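Local atomic coordinates of COBE (Pseudomonas aeruginosa, PDB entry 2W6K), a protein that takes part in the biosynthesis of cobalamin (vitamin B12) and belongs to the CbiG C-terminal family, though its precise role in the pathway is uncertain. Residues A[90-93]-A[94-97]; A[78-81]-A[82-85]. All coordinates share one frame; numbering follows the deposited sequence.

Contact 1: residues A[90-93]-A[94-97]. With SO4 (sulfate ion), chain C.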
ATOM      1  N   SER A  90      -6.171 -12.346  -5.511  1.00 19.95           N
ATOM      2  CA  SER A  90      -6.614 -11.845  -6.806  1.00 20.39           C
ATOM      3  C   SER A  90      -6.085 -12.777  -7.892  1.00 20.40           C
ATOM      4  O   SER A  90      -4.870 -12.996  -7.997  1.00 21.51           O
ATOM      5  CB  SER A  90      -6.067 -10.421  -7.030  1.00 20.73           C
ATOM      6  OG  SER A  90      -6.159 -10.000  -8.392  1.00 21.28           O
ATOM      7  N   ALA A  91      -6.998 -13.298  -8.711  1.00 20.79           N
ATOM      8  CA  ALA A  91      -6.635 -14.146  -9.841  1.00 20.43           C
ATOM      9  C   ALA A  91      -5.784 -13.411 -10.879  1.00 20.63           C
ATOM     10  O   ALA A  91      -4.796 -13.962 -11.367  1.00 20.70           O
ATOM     11  CB  ALA A  91      -7.895 -14.724 -10.493  1.00 20.23           C
ATOM     12  N   VAL A  92      -6.175 -12.181 -11.227  1.00 20.28           N
ATOM     13  CA  VAL A  92      -5.382 -11.349 -12.151  1.00 20.75           C
ATOM     14  C   VAL A  92      -3.968 -11.097 -11.599  1.00 20.90           C
ATOM     15  O   VAL A  92      -2.976 -11.329 -12.305  1.00 21.42           O
ATOM     16  CB  VAL A  92      -6.096  -9.993 -12.479  1.00 20.47           C
ATOM     17  CG1 VAL A  92      -5.186  -9.063 -13.289  1.00 20.89           C
ATOM     18  CG2 VAL A  92      -7.437 -10.255 -13.213  1.00 22.09           C
ATOM     19  N   ALA A  93      -3.874 -10.638 -10.346  1.00 21.04           N
ATOM     20  CA  ALA A  93      -2.563 -10.375  -9.733  1.00 21.35           C
ATOM     21  C   ALA A  93      -1.704 -11.637  -9.755  1.00 21.45           C
ATOM     22  O   ALA A  93      -0.544 -11.599 -10.174  1.00 22.45           O
ATOM     23  CB  ALA A  93      -2.714  -9.860  -8.290  1.00 20.91           C
ATOM     24  N   LEU A  94      -2.268 -12.752  -9.315  1.00 22.59           N
ATOM     25  CA  LEU A  94      -1.483 -13.980  -9.214  1.00 23.35           C
ATOM     26  C   LEU A  94      -0.916 -14.355 -10.594  1.00 24.08           C
ATOM     27  O   LEU A  94       0.294 -14.623 -10.722  1.00 23.80           O
ATOM     28  CB  LEU A  94      -2.309 -15.107  -8.579  1.00 23.45           C
ATOM     29  CG  LEU A  94      -1.648 -16.415  -8.090  1.00 24.48           C
ATOM     30  CD1 LEU A  94      -1.294 -17.343  -9.229  1.00 24.01           C
ATOM     31  CD2 LEU A  94      -0.421 -16.178  -7.217  1.00 28.53           C
ATOM     32  N   ARG A  95      -1.786 -14.322 -11.613  1.00 25.11           N
ATOM     33  CA  ARG A  95      -1.440 -14.696 -12.990  1.00 26.54           C
ATOM     34  C   ARG A  95      -0.341 -13.813 -13.532  1.00 26.79           C
ATOM     35  O   ARG A  95       0.631 -14.310 -14.101  1.00 27.49           O
ATOM     36  CB  ARG A  95      -2.657 -14.596 -13.924  1.00 26.46           C
ATOM     37  CG  ARG A  95      -2.461 -15.301 -15.290  1.00 28.42           C
ATOM     38  CD  ARG A  95      -2.998 -14.525 -16.515  1.00 30.32           C
ATOM     39  NE  ARG A  95      -3.840 -13.377 -16.174  1.00 33.65           N
ATOM     40  CZ  ARG A  95      -4.297 -12.482 -17.049  1.00 33.69           C
ATOM     41  NH1 ARG A  95      -4.014 -12.592 -18.341  0.70 33.99           N
ATOM     42  NH2 ARG A  95      -5.040 -11.464 -16.627  0.70 34.14           N
ATOM     43  N   GLU A  96      -0.491 -12.502 -13.330  1.00 27.13           N
ATOM     44  CA  GLU A  96       0.411 -11.502 -13.911  1.00 27.04           C
ATOM     45  C   GLU A  96       1.733 -11.294 -13.161  1.00 26.67           C
ATOM     46  O   GLU A  96       2.753 -10.980 -13.785  1.00 26.63           O
ATOM     47  CB  GLU A  96      -0.321 -10.154 -14.053  1.00 28.00           C
ATOM     48  CG  GLU A  96      -1.545 -10.207 -14.972  1.00 29.14           C
ATOM     49  CD  GLU A  96      -1.185 -10.561 -16.407  0.70 32.69           C
ATOM     50  OE1 GLU A  96      -0.469  -9.769 -17.062  0.70 34.23           O
ATOM     51  OE2 GLU A  96      -1.621 -11.631 -16.881  0.70 34.58           O
ATOM     52  N   THR A  97       1.719 -11.473 -11.837  1.00 25.57           N
ATOM     53  CA  THR A  97       2.828 -11.012 -11.007  1.00 24.71           C
ATOM     54  C   THR A  97       3.471 -12.093 -10.134  1.00 24.25           C
ATOM     55  O   THR A  97       4.627 -11.937  -9.714  1.00 24.51           O
ATOM     56  CB  THR A  97       2.366  -9.861 -10.084  1.00 24.59           C
ATOM     57  OG1 THR A  97       1.531 -10.395  -9.053  1.00 23.40           O
ATOM     58  CG2 THR A  97       1.585  -8.815 -10.863  1.00 25.92           C
TER
HETATM   59  S   SO4 C1141      -9.640 -10.781  -9.268  1.00 22.41           S
HETATM   60  O1  SO4 C1141     -11.038 -10.379  -9.394  1.00 24.91           O
HETATM   61  O2  SO4 C1141      -8.898  -9.702  -8.592  1.00 19.61           O
HETATM   62  O3  SO4 C1141      -8.999 -11.099 -10.524  1.00 21.58           O
HETATM   63  O4  SO4 C1141      -9.571 -11.985  -8.433  1.00 22.09           O

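Contact 2: residues A[78-81]-A[82-85]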
ATOM      1  N   VAL A  78       9.985  -9.697  -3.236  1.00 14.56           N
ATOM      2  CA  VAL A  78       9.739  -9.120  -1.925  1.00 13.48           C
ATOM      3  C   VAL A  78       8.274  -9.286  -1.506  1.00 14.16           C
ATOM      4  O   VAL A  78       7.992  -9.680  -0.378  1.00 14.12           O
ATOM      5  CB  VAL A  78      10.126  -7.613  -1.842  1.00 14.04           C
ATOM      6  CG1 VAL A  78       9.652  -7.027  -0.532  1.00 14.54           C
ATOM      7  CG2 VAL A  78      11.657  -7.427  -2.007  1.00 16.43           C
ATOM      8  N   LEU A  79       7.358  -8.959  -2.412  1.00 13.70           N
ATOM      9  CA  LEU A  79       5.910  -9.078  -2.153  1.00 14.40           C
ATOM     10  C   LEU A  79       5.523 -10.509  -1.808  1.00 15.55           C
ATOM     11  O   LEU A  79       4.678 -10.740  -0.947  1.00 14.96           O
ATOM     12  CB  LEU A  79       5.102  -8.580  -3.361  1.00 14.50           C
ATOM     13  CG  LEU A  79       5.334  -7.092  -3.731  1.00 12.77           C
ATOM     14  CD1 LEU A  79       4.150  -6.546  -4.532  1.00 14.77           C
ATOM     15  CD2 LEU A  79       5.622  -6.175  -2.518  1.00 16.00           C
ATOM     16  N   HIS A  80       6.174 -11.471  -2.457  1.00 15.94           N
ATOM     17  CA  HIS A  80       5.910 -12.889  -2.203  1.00 17.80           C
ATOM     18  C   HIS A  80       6.091 -13.304  -0.738  1.00 17.95           C
ATOM     19  O   HIS A  80       5.369 -14.193  -0.247  1.00 18.79           O
ATOM     20  CB  HIS A  80       6.782 -13.758  -3.100  1.00 17.81           C
ATOM     21  CG  HIS A  80       6.640 -15.217  -2.816  1.00 20.40           C
ATOM     22  ND1 HIS A  80       5.524 -15.931  -3.179  1.00 25.34           N
ATOM     23  CD2 HIS A  80       7.456 -16.088  -2.177  1.00 24.34           C
ATOM     24  CE1 HIS A  80       5.655 -17.186  -2.782  1.00 24.63           C
ATOM     25  NE2 HIS A  80       6.819 -17.307  -2.170  1.00 26.42           N
ATOM     26  N   ASP A  81       7.048 -12.678  -0.045  1.00 17.55           N
ATOM     27  CA  ASP A  81       7.270 -12.921   1.382  1.00 17.56           C
ATOM     28  C   ASP A  81       5.997 -12.758   2.235  1.00 17.07           C
ATOM     29  O   ASP A  81       5.927 -13.292   3.343  1.00 17.41           O
ATOM     30  CB  ASP A  81       8.350 -11.992   1.929  1.00 18.05           C
ATOM     31  CG  ASP A  81       9.771 -12.414   1.540  1.00 21.69           C
ATOM     32  OD1 ASP A  81       9.979 -13.566   1.095  1.00 23.95           O
ATOM     33  OD2 ASP A  81      10.688 -11.581   1.720  1.00 24.44           O
ATOM     34  N   TYR A  82       5.004 -12.036   1.709  1.00 16.04           N
ATOM     35  CA  TYR A  82       3.799 -11.655   2.476  1.00 15.98           C
ATOM     36  C   TYR A  82       2.547 -12.462   2.096  1.00 16.30           C
ATOM     37  O   TYR A  82       1.472 -12.276   2.674  1.00 15.81           O
ATOM     38  CB  TYR A  82       3.560 -10.132   2.350  1.00 15.80           C
ATOM     39  CG  TYR A  82       4.668  -9.333   3.008  1.00 15.45           C
ATOM     40  CD1 TYR A  82       4.584  -8.986   4.360  1.00 14.44           C
ATOM     41  CD2 TYR A  82       5.823  -8.983   2.302  1.00 14.08           C
ATOM     42  CE1 TYR A  82       5.595  -8.293   4.984  1.00 16.67           C
ATOM     43  CE2 TYR A  82       6.857  -8.299   2.926  1.00 16.18           C
ATOM     44  CZ  TYR A  82       6.727  -7.945   4.264  1.00 16.55           C
ATOM     45  OH  TYR A  82       7.719  -7.251   4.922  1.00 18.48           O
ATOM     46  N   GLU A  83       2.706 -13.387   1.151  1.00 17.03           N
ATOM     47  CA  GLU A  83       1.652 -14.311   0.747  1.00 19.20           C
ATOM     48  C   GLU A  83       0.820 -14.892   1.895  1.00 19.75           C
ATOM     49  O   GLU A  83      -0.419 -14.892   1.822  1.00 19.66           O
ATOM     50  CB  GLU A  83       2.251 -15.470  -0.058  1.00 20.09           C
ATOM     51  CG  GLU A  83       2.380 -15.224  -1.534  1.00 23.81           C
ATOM     52  CD  GLU A  83       1.065 -14.802  -2.170  0.80 24.92           C
ATOM     53  OE1 GLU A  83       1.076 -13.774  -2.853  0.80 22.33           O
ATOM     54  OE2 GLU A  83       0.042 -15.495  -1.977  0.80 29.25           O
ATOM     55  N   PRO A  84       1.488 -15.448   2.934  1.00 20.51           N
ATOM     56  CA  PRO A  84       0.761 -16.085   4.035  1.00 20.85           C
ATOM     57  C   PRO A  84      -0.104 -15.133   4.850  1.00 20.55           C
ATOM     58  O   PRO A  84      -0.933 -15.588   5.646  1.00 22.21           O
ATOM     59  CB  PRO A  84       1.888 -16.614   4.945  1.00 20.93           C
ATOM     60  CG  PRO A  84       3.082 -16.702   4.083  1.00 21.52           C
ATOM     61  CD  PRO A  84       2.954 -15.588   3.097  1.00 21.28           C
ATOM     62  N   ARG A  85       0.096 -13.830   4.651  1.00 19.45           N
ATOM     63  CA  ARG A  85      -0.571 -12.823   5.462  0.50 19.34           C
ATOM     64  C   ARG A  85      -1.655 -12.074   4.709  1.00 18.59           C
ATOM     65  O   ARG A  85      -2.361 -11.284   5.293  1.00 19.41           O
ATOM     66  CB  ARG A  85       0.443 -11.838   6.030  0.50 18.88           C
ATOM     67  CG  ARG A  85       1.427 -12.466   7.002  0.50 20.04           C
ATOM     68  CD  ARG A  85       2.623 -11.573   7.198  0.50 20.17           C
ATOM     69  NE  ARG A  85       2.284 -10.396   8.000  0.50 20.07           N
ATOM     70  CZ  ARG A  85       3.134  -9.423   8.320  0.50 19.37           C
ATOM     71  NH1 ARG A  85       2.718  -8.400   9.052  0.50 19.23           N
ATOM     72  NH2 ARG A  85       4.393  -9.469   7.915  0.50 19.90           N
TER
HETATM   73  O   HOH W   1       6.085 -12.030   6.512  1.00 36.27           O

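Contact 1: residues A[90-93]-A[94-97]
A93 meets T97 one helical turn on, and its carbonyl oxygen takes two hydrogen bonds from that residue: A93 O lies 2.8 Å from T97 N and 2.6 Å from T97 OG1. A chi1 of 73° sets OG1 between the backbone N and the carbonyl carbon of T97, from where it reaches A93 O above the carbonyl plane, 48° out of it; OG1 is also hydrogen-bonded to C99 N. V92 uses its carbonyl for the preceding bond of the helix, E96 N to V92 O at 2.9 Å, while its CG1 lies 4.2 Å from E96 CG and 4.1 Å from R95 NH2. The E96 carboxylate covers one face of the R95 guanidinium, an attraction of charges with no N-H aimed at the oxygen. L94 closes the first turn through its N on S90 O. At the N-cap, S90 OG accepts from A93 N (3.1 Å) and donates to a sulfate oxygen, O2 (2.8 Å), while A91 N and V92 N hold two other oxygens of that ion. First-turn N-H groups and a capping hydroxyl converging on sulfate imply a helix N-terminus suited to an anion, although this one probably came from the crystallisation liquor.

Contact 2: residues A[78-81]-A[82-85]
Two backbone hydrogen bonds tie L79 and H80 to Y82 and E83, each spanning three residues: Y82 N reaches L79 O at 3.0 Å and E83 N reaches H80 O at 3.1 Å. D81 N to V78 O and R85 N to Y82 O repeat the three-residue spacing on either side.

Packing contacts centre on the buried Y82. Its ring presents an edge to the carbonyl oxygens of V78 and L79, with CD2 3.5 Å from V78 O, and CE2 passes 4.1 Å from D81 CB. Placing CG anti to the carbonyl carbon (chi1 -66°) turns the ring back along the preceding residues, and its other neighbours L108 and A109 belong to helix 102-115. The H80 imidazole and the E83 side chain cross at about a right angle, ND1 lying 3.6 Å from E83 CG, a van der Waals contact of the ring with the CG methylene; H80 ND1 and E83 OE1 stay 5.0 Å apart.

The polar ends are held by residues beyond the turn. Y82 OH is hydrogen-bonded to E112 OE1 and R113 NH2, and E83 OE1 accepts from S100 N. In one of its two conformers R85 forms a salt bridge with E112 through NH2.

A type I beta turn from H80 to E83 follows the end of helix 76-80 and leads into the 3-10 segment 83-85, its tyrosine packed on helix 102-115.

Overall arrangement
Along the chain contact 2 comes first, at the exit from helix 76-80, and contact 1 follows on the next helix, 91-97; a short loop joins them. Their centres lie about 14 Å apart and their nearest atoms about 5 Å, without touching. Contact 2 is partly buried, its centre about 13 Å from the centre of the chain, whereas contact 1 lies on a surface helix, its centre about 17 Å from that point. The chain just after helix 91-97 connects the two: S100 is hydrogen-bonded to E83 and, through backbone atoms, to S90, so one residue reaches both. In sequence both fall between strand 71-74, at one edge of the mixed sheet, and helix 102-115.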